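Local coordinates for hypothetical methylmalonyl-CoA decarboxylase alpha subunit (Sulfolobus tokodaii, PDB 1X0U), which is probably the carboxyl transferase subunit of a larger enzyme, has a ClpP/crotonase-type fold and forms an assembly of six chains, at residues E44-A47 with L48-D52; S238-E241 with A242-L245; L253-N256 with N257-P261. All coordinates share one frame; numbering follows the deposited sequence.

Contact 1: E44-A47 with L48-D52; sequences ERLA and LLFDD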
loop_
_atom_site.group_PDB
_atom_site.type_symbol
_atom_site.label_atom_id
_atom_site.label_comp_id
_atom_site.label_asym_id
_atom_site.label_seq_id
_atom_site.Cartn_x
_atom_site.Cartn_y
_atom_site.Cartn_z
ATOM N N GLU A 44 -14.993 25.918 -34.699
ATOM C CA GLU A 44 -15.084 27.309 -34.260
ATOM C C GLU A 44 -15.263 27.345 -32.731
ATOM O O GLU A 44 -14.709 28.208 -32.046
ATOM C CB GLU A 44 -16.248 28.026 -34.972
ATOM C CG GLU A 44 -16.063 28.103 -36.491
ATOM C CD GLU A 44 -17.258 28.681 -37.229
ATOM O OE1 GLU A 44 -18.412 28.395 -36.848
ATOM O OE2 GLU A 44 -17.040 29.415 -38.214
ATOM N N ARG A 45 -16.017 26.392 -32.193
ATOM C CA ARG A 45 -16.224 26.335 -30.751
ATOM C C ARG A 45 -14.910 26.002 -30.037
ATOM O O ARG A 45 -14.602 26.578 -28.995
ATOM C CB ARG A 45 -17.283 25.287 -30.420
ATOM C CG ARG A 45 -18.679 25.640 -30.895
ATOM C CD ARG A 45 -19.510 24.391 -31.102
ATOM N NE ARG A 45 -20.927 24.690 -31.286
ATOM C CZ ARG A 45 -21.846 23.773 -31.584
ATOM N NH1 ARG A 45 -21.498 22.497 -31.744
ATOM N NH2 ARG A 45 -23.115 24.123 -31.695
ATOM N N LEU A 46 -14.129 25.080 -30.599
ATOM C CA LEU A 46 -12.846 24.704 -30.000
ATOM C C LEU A 46 -11.861 25.879 -30.020
ATOM O O LEU A 46 -11.179 26.134 -29.032
ATOM C CB LEU A 46 -12.223 23.506 -30.741
ATOM C CG LEU A 46 -12.819 22.098 -30.613
ATOM C CD1 LEU A 46 -12.060 21.167 -31.555
ATOM C CD2 LEU A 46 -12.701 21.579 -29.181
ATOM N N ALA A 47 -11.772 26.588 -31.141
ATOM C CA ALA A 47 -10.845 27.716 -31.214
ATOM C C ALA A 47 -11.200 28.760 -30.152
ATOM O O ALA A 47 -10.320 29.418 -29.609
ATOM C CB ALA A 47 -10.867 28.353 -32.621
ATOM N N LEU A 48 -12.489 28.922 -29.872
ATOM C CA LEU A 48 -12.932 29.874 -28.851
ATOM C C LEU A 48 -12.458 29.403 -27.466
ATOM O O LEU A 48 -11.866 30.172 -26.702
ATOM C CB LEU A 48 -14.465 29.987 -28.845
ATOM C CG LEU A 48 -15.228 31.125 -29.540
ATOM C CD1 LEU A 48 -14.283 32.123 -30.193
ATOM C CD2 LEU A 48 -16.174 30.530 -30.570
ATOM N N LEU A 49 -12.701 28.128 -27.162
ATOM C CA LEU A 49 -12.341 27.544 -25.877
ATOM C C LEU A 49 -10.862 27.474 -25.519
ATOM O O LEU A 49 -10.474 27.799 -24.399
ATOM C CB LEU A 49 -12.929 26.132 -25.768
ATOM C CG LEU A 49 -12.498 25.304 -24.549
ATOM C CD1 LEU A 49 -12.829 26.066 -23.276
ATOM C CD2 LEU A 49 -13.207 23.945 -24.565
ATOM N N PHE A 50 -10.032 27.040 -26.452
ATOM C CA PHE A 50 -8.621 26.897 -26.143
ATOM C C PHE A 50 -7.830 28.143 -26.408
ATOM O O PHE A 50 -8.160 28.884 -27.326
ATOM C CB PHE A 50 -8.052 25.711 -26.907
ATOM C CG PHE A 50 -8.589 24.401 -26.428
ATOM C CD1 PHE A 50 -9.727 23.853 -26.995
ATOM C CD2 PHE A 50 -7.989 23.746 -25.355
ATOM C CE1 PHE A 50 -10.255 22.666 -26.503
ATOM C CE2 PHE A 50 -8.512 22.565 -24.862
ATOM C CZ PHE A 50 -9.643 22.026 -25.433
ATOM N N ASP A 51 -6.812 28.384 -25.584
ATOM C CA ASP A 51 -5.984 29.571 -25.727
ATOM C C ASP A 51 -5.759 29.727 -27.211
ATOM O O ASP A 51 -4.772 29.263 -27.786
ATOM C CB ASP A 51 -4.691 29.404 -24.934
ATOM C CG ASP A 51 -4.961 29.253 -23.454
ATOM O OD1 ASP A 51 -6.085 29.595 -23.045
ATOM O OD2 ASP A 51 -4.077 28.807 -22.700
ATOM N N ASP A 52 -6.767 30.370 -27.797
ATOM C CA ASP A 52 -6.913 30.629 -29.211
ATOM C C ASP A 52 -5.642 30.516 -29.977
ATOM O O ASP A 52 -4.594 31.030 -29.578
ATOM C CB ASP A 52 -7.585 31.998 -29.440
ATOM C CG ASP A 52 -9.025 32.041 -28.909
ATOM O OD1 ASP A 52 -9.832 32.854 -29.428
ATOM O OD2 ASP A 52 -9.351 31.270 -27.973
#
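Leu46 and Phe50 meet one turn apart at the C-terminal end of helix 42-49. Three main-chain bonds make the last turn. Leu48 N donates to Glu44 O at 3.2 Å, Leu49 N to Arg45 O at 3.1 Å, and Phe50 N to Leu46 O at 3.0 Å. The last is the straightest of the three, with an N-H...O angle of 171°. Phe50 is the residue at which the chain leaves helical geometry, yet its N-H still completes the turn.

The apolar contact lies along one side of the helix. The side chains of Leu46 and Phe50 run side by side and point the same way. Leu46 CD2 comes to 3.8 Å from Phe50 CE1. Phe50 CG lies anti to its own carbonyl carbon (chi1 -68°), which lays the ring back along the helix. There Leu46 O sits at the ring edge, near its plane, 3.4 Å from CD1. Leu49 CG covers one ring face, offset toward the rim. Leu46 also packs on Val82 and Ala97, and Phe50 on Val88, Val93 and Ala95. Both thus face strands 81-88 and 91-98.

On another side, Leu48 CD2 folds back over Glu44 O at 3.1 Å. Its torsions are strained, with chi2 at -1° nearly eclipsed.

The charged groups find their partners outside the turn. Glu44 OE1 accepts from His35 NE2 and Thr41 N. Arg45 makes salt bridges to Glu239 and Asp134. Asp51 takes the N-H groups of Asp89 and Gly90.

The chemistry is therefore divided. Main-chain bonds hold the turn and apolar side chains join it to the sheet. The guanidinium group of Arg45 probably has its charge balanced by two acids from other parts of the fold.

Contact 2: S238-E241 with A242-L245; sequences SEQE and AINL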
loop_
_atom_site.group_PDB
_atom_site.type_symbol
_atom_site.label_atom_id
_atom_site.label_comp_id
_atom_site.label_asym_id
_atom_site.label_seq_id
_atom_site.Cartn_x
_atom_site.Cartn_y
_atom_site.Cartn_z
ATOM N N SER A 238 -26.077 31.673 -25.218
ATOM C CA SER A 238 -25.308 31.431 -26.423
ATOM C C SER A 238 -24.141 30.475 -26.242
ATOM O O SER A 238 -23.792 30.077 -25.132
ATOM C CB SER A 238 -24.787 32.751 -26.974
ATOM O OG SER A 238 -23.702 33.207 -26.194
ATOM N N GLU A 239 -23.537 30.113 -27.364
ATOM C CA GLU A 239 -22.407 29.218 -27.365
ATOM C C GLU A 239 -21.164 29.918 -26.843
ATOM O O GLU A 239 -20.352 29.303 -26.141
ATOM C CB GLU A 239 -22.207 28.668 -28.774
ATOM C CG GLU A 239 -23.235 27.601 -29.095
ATOM C CD GLU A 239 -23.173 27.116 -30.521
ATOM O OE1 GLU A 239 -22.091 27.202 -31.136
ATOM O OE2 GLU A 239 -24.210 26.633 -31.017
ATOM N N GLN A 240 -21.015 31.201 -27.170
ATOM C CA GLN A 240 -19.874 31.959 -26.677
ATOM C C GLN A 240 -19.970 31.987 -25.156
ATOM O O GLN A 240 -18.961 31.858 -24.460
ATOM C CB GLN A 240 -19.882 33.393 -27.207
ATOM C CG GLN A 240 -18.717 34.242 -26.683
ATOM C CD GLN A 240 -17.357 33.791 -27.212
ATOM O OE1 GLN A 240 -16.396 33.630 -26.451
ATOM N NE2 GLN A 240 -17.270 33.596 -28.526
ATOM N N GLU A 241 -21.189 32.169 -24.642
ATOM C CA GLU A 241 -21.403 32.194 -23.196
ATOM C C GLU A 241 -21.139 30.809 -22.595
ATOM O O GLU A 241 -20.569 30.689 -21.515
ATOM C CB GLU A 241 -22.827 32.672 -22.867
ATOM C CG GLU A 241 -23.024 34.200 -22.983
ATOM C CD GLU A 241 -24.466 34.673 -22.734
ATOM O OE1 GLU A 241 -24.686 35.903 -22.715
ATOM O OE2 GLU A 241 -25.377 33.833 -22.563
ATOM N N ALA A 242 -21.545 29.762 -23.302
ATOM C CA ALA A 242 -21.316 28.404 -22.829
ATOM C C ALA A 242 -19.821 28.166 -22.636
ATOM O O ALA A 242 -19.409 27.635 -21.608
ATOM C CB ALA A 242 -21.875 27.392 -23.829
ATOM N N ILE A 243 -19.002 28.573 -23.603
ATOM C CA ILE A 243 -17.574 28.338 -23.456
ATOM C C ILE A 243 -16.897 29.303 -22.476
ATOM O O ILE A 243 -15.899 28.942 -21.858
ATOM C CB ILE A 243 -16.828 28.303 -24.841
ATOM C CG1 ILE A 243 -16.028 29.574 -25.080
ATOM C CG2 ILE A 243 -17.806 28.041 -25.960
ATOM C CD1 ILE A 243 -14.622 29.511 -24.504
ATOM N N ASN A 244 -17.414 30.517 -22.324
ATOM C CA ASN A 244 -16.813 31.432 -21.351
ATOM C C ASN A 244 -17.135 30.860 -19.983
ATOM O O ASN A 244 -16.328 30.926 -19.068
ATOM C CB ASN A 244 -17.397 32.846 -21.431
ATOM C CG ASN A 244 -16.792 33.667 -22.540
ATOM O OD1 ASN A 244 -15.675 33.408 -22.986
ATOM N ND2 ASN A 244 -17.518 34.681 -22.980
ATOM N N LEU A 245 -18.330 30.294 -19.859
ATOM C CA LEU A 245 -18.767 29.710 -18.606
ATOM C C LEU A 245 -17.874 28.504 -18.290
ATOM O O LEU A 245 -17.415 28.361 -17.159
ATOM C CB LEU A 245 -20.237 29.283 -18.714
ATOM C CG LEU A 245 -21.133 29.032 -17.488
ATOM C CD1 LEU A 245 -21.674 27.625 -17.556
ATOM C CD2 LEU A 245 -20.386 29.260 -16.190
HETATM O O HOH W 1 -16.881 36.677 -25.189
#
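This is the N-terminal turn of helix 239-252, with Ser238 as its N-cap. Ser238 OG accepts the N-H of Glu241 at 3.1 Å, with an N-H...O angle of 160°. This capping bond occupies an N-H that has no helical carbonyl before it. The regular ladder starts at once. Ala242 N donates to Ser238 O at 2.9 Å, Asn244 N to Gln240 O at 3.0 Å, and Leu245 N to Glu241 O at 2.8 Å.

Gln240 and Asn244 form the polar pair, one turn apart. The Gln240 chain starts opposite the backbone N (chi1 178°) and then bends at chi2. The bend brings OE1 beside the Asn244 amide, 3.5 Å from OD1. The two amide planes are 53° apart. Water 1 joins them: Asn244 ND2 donates to it at 3.0 Å, and it gives a weak bond to Gln240 OE1 at 3.3 Å.

Glu239 turns the other way, and its carboxylate accepts from Tyr196 OH and Leu40 N. Glu241 OE2 reaches back to Asp237 N, just before the cap.

Ala242 and Leu245 rest on strands 187-191 and 234-236, at one end of the sheet: Ala242 on Ile189, Ile191 and Val236, Leu245 on Ile189 and Phe234. Ile243 packs on Leu48 and Leu49, so helix 42-49 lies against another flank.

Contact 3: L253-N256 with N257-P261; sequences LPSN and NMEEP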
loop_
_atom_site.group_PDB
_atom_site.type_symbol
_atom_site.label_atom_id
_atom_site.label_comp_id
_atom_site.label_asym_id
_atom_site.label_seq_id
_atom_site.Cartn_x
_atom_site.Cartn_y
_atom_site.Cartn_z
ATOM N N LEU A 253 -11.798 24.597 -10.541
ATOM C CA LEU A 253 -11.457 23.198 -10.302
ATOM C C LEU A 253 -9.994 22.811 -10.494
ATOM O O LEU A 253 -9.254 23.465 -11.231
ATOM C CB LEU A 253 -12.335 22.312 -11.204
ATOM C CG LEU A 253 -13.795 22.769 -11.338
ATOM C CD1 LEU A 253 -14.551 21.864 -12.298
ATOM C CD2 LEU A 253 -14.457 22.758 -9.973
ATOM N N PRO A 254 -9.548 21.748 -9.793
ATOM C CA PRO A 254 -8.168 21.275 -9.917
ATOM C C PRO A 254 -8.173 20.525 -11.240
ATOM O O PRO A 254 -9.246 20.282 -11.792
ATOM C CB PRO A 254 -8.029 20.324 -8.740
ATOM C CG PRO A 254 -9.394 19.720 -8.674
ATOM C CD PRO A 254 -10.273 20.952 -8.788
ATOM N N SER A 255 -7.004 20.143 -11.742
ATOM C CA SER A 255 -6.943 19.428 -13.013
ATOM C C SER A 255 -7.379 17.984 -12.820
ATOM O O SER A 255 -7.828 17.321 -13.755
ATOM C CB SER A 255 -5.518 19.461 -13.578
ATOM O OG SER A 255 -5.125 20.778 -13.923
ATOM N N ASN A 256 -7.232 17.500 -11.593
ATOM C CA ASN A 256 -7.587 16.126 -11.260
ATOM C C ASN A 256 -7.699 16.019 -9.746
ATOM O O ASN A 256 -7.364 16.965 -9.028
ATOM C CB ASN A 256 -6.509 15.181 -11.792
ATOM C CG ASN A 256 -5.127 15.558 -11.304
ATOM O OD1 ASN A 256 -4.810 15.404 -10.121
ATOM N ND2 ASN A 256 -4.303 16.072 -12.203
ATOM N N ASN A 257 -8.150 14.868 -9.264
ATOM C CA ASN A 257 -8.346 14.669 -7.831
ATOM C C ASN A 257 -7.077 14.560 -6.993
ATOM O O ASN A 257 -7.145 14.239 -5.813
ATOM C CB ASN A 257 -9.219 13.434 -7.601
ATOM C CG ASN A 257 -8.496 12.142 -7.907
ATOM O OD1 ASN A 257 -7.442 12.133 -8.541
ATOM N ND2 ASN A 257 -9.067 11.043 -7.466
ATOM N N MET A 258 -5.928 14.826 -7.597
ATOM C CA MET A 258 -4.663 14.756 -6.882
ATOM C C MET A 258 -4.118 16.165 -6.716
ATOM O O MET A 258 -2.985 16.354 -6.296
ATOM C CB MET A 258 -3.650 13.898 -7.654
ATOM C CG MET A 258 -3.992 12.411 -7.711
ATOM S SD MET A 258 -3.976 11.596 -6.083
ATOM C CE MET A 258 -5.724 11.385 -5.755
ATOM N N GLU A 259 -4.936 17.157 -7.057
ATOM C CA GLU A 259 -4.523 18.546 -6.948
ATOM C C GLU A 259 -5.552 19.399 -6.209
ATOM O O GLU A 259 -6.752 19.149 -6.267
ATOM C CB GLU A 259 -4.254 19.125 -8.345
ATOM C CG GLU A 259 -2.990 18.585 -9.006
ATOM C CD GLU A 259 -2.660 19.283 -10.316
ATOM O OE1 GLU A 259 -3.427 19.135 -11.285
ATOM O OE2 GLU A 259 -1.632 19.988 -10.380
ATOM N N GLU A 260 -5.077 20.404 -5.493
ATOM C CA GLU A 260 -5.980 21.273 -4.761
ATOM C C GLU A 260 -6.485 22.356 -5.699
ATOM O O GLU A 260 -5.770 22.775 -6.611
ATOM C CB GLU A 260 -5.253 21.892 -3.565
ATOM C CG GLU A 260 -4.076 22.775 -3.922
ATOM C CD GLU A 260 -3.031 22.815 -2.817
ATOM O OE1 GLU A 260 -2.095 23.641 -2.906
ATOM O OE2 GLU A 260 -3.144 22.008 -1.861
ATOM N N PRO A 261 -7.736 22.800 -5.515
ATOM C CA PRO A 261 -8.254 23.850 -6.396
ATOM C C PRO A 261 -7.244 24.993 -6.442
ATOM O O PRO A 261 -6.658 25.363 -5.422
ATOM C CB PRO A 261 -9.582 24.230 -5.744
ATOM C CG PRO A 261 -9.468 23.706 -4.323
ATOM C CD PRO A 261 -8.725 22.430 -4.492
HETATM O O HOH W 2 -4.753 21.496 -10.857
#
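Asn256 and Met258 meet in an Asx turn, which overlaps a type I beta turn from Asn256 to Glu259. The beta turn is closed by Glu259 N, which donates to Asn256 O at 3.1 Å from above the carbonyl plane. From CB, the Asn256 side chain takes the crowded position between its backbone N and carbonyl carbon (chi1 54°). CB lies 3.0 Å from Asn257 N, and CG lies 3.9 Å from Met258 N. At the tip the amide divides its work. OD1 accepts Met258 N at 2.8 Å, in the carbonyl plane and on a lone pair. It also touches Met258 CB at 3.1 Å. ND2 donates to Gly126 O; Glu259 OE1 lies above the amide plane, 3.3 Å from ND2. The amide and carboxylate planes are nearly parallel, 14° apart, with the carboxylate set over one face of the amide.

Pro254 CB rests on Glu259 O, which also accepts from Asn360 ND2. Asn257 ND2 donates to Pro514 O of a second subunit. Water 2 links Ser255 and Glu259: it accepts from Ser255 N at 2.8 Å and gives a weak bond to Glu259 OE1 at 2.7 Å.

The three contacts follow one another along the chain, and none nests in or crosses another. Each closes a turn or two of backbone and no long loop. Contact 1 ends helix 42-49 shortly before strand 56-57, an edge strand of the sheet that also holds 81-88 and 91-98. Contact 2 begins helix 239-252, directly after edge strand 234-236 of the same sheet. These two touch, through a salt bridge and leucine-isoleucine packing, so residues far apart in sequence bring the two helices together. Helix 239-252 then runs on to contact 3, whose nearest atoms are about 9 Å from contact 2. Contact 3 turns the chain beside residues 359-361, which immediately precede strand 363-369 of the second sheet.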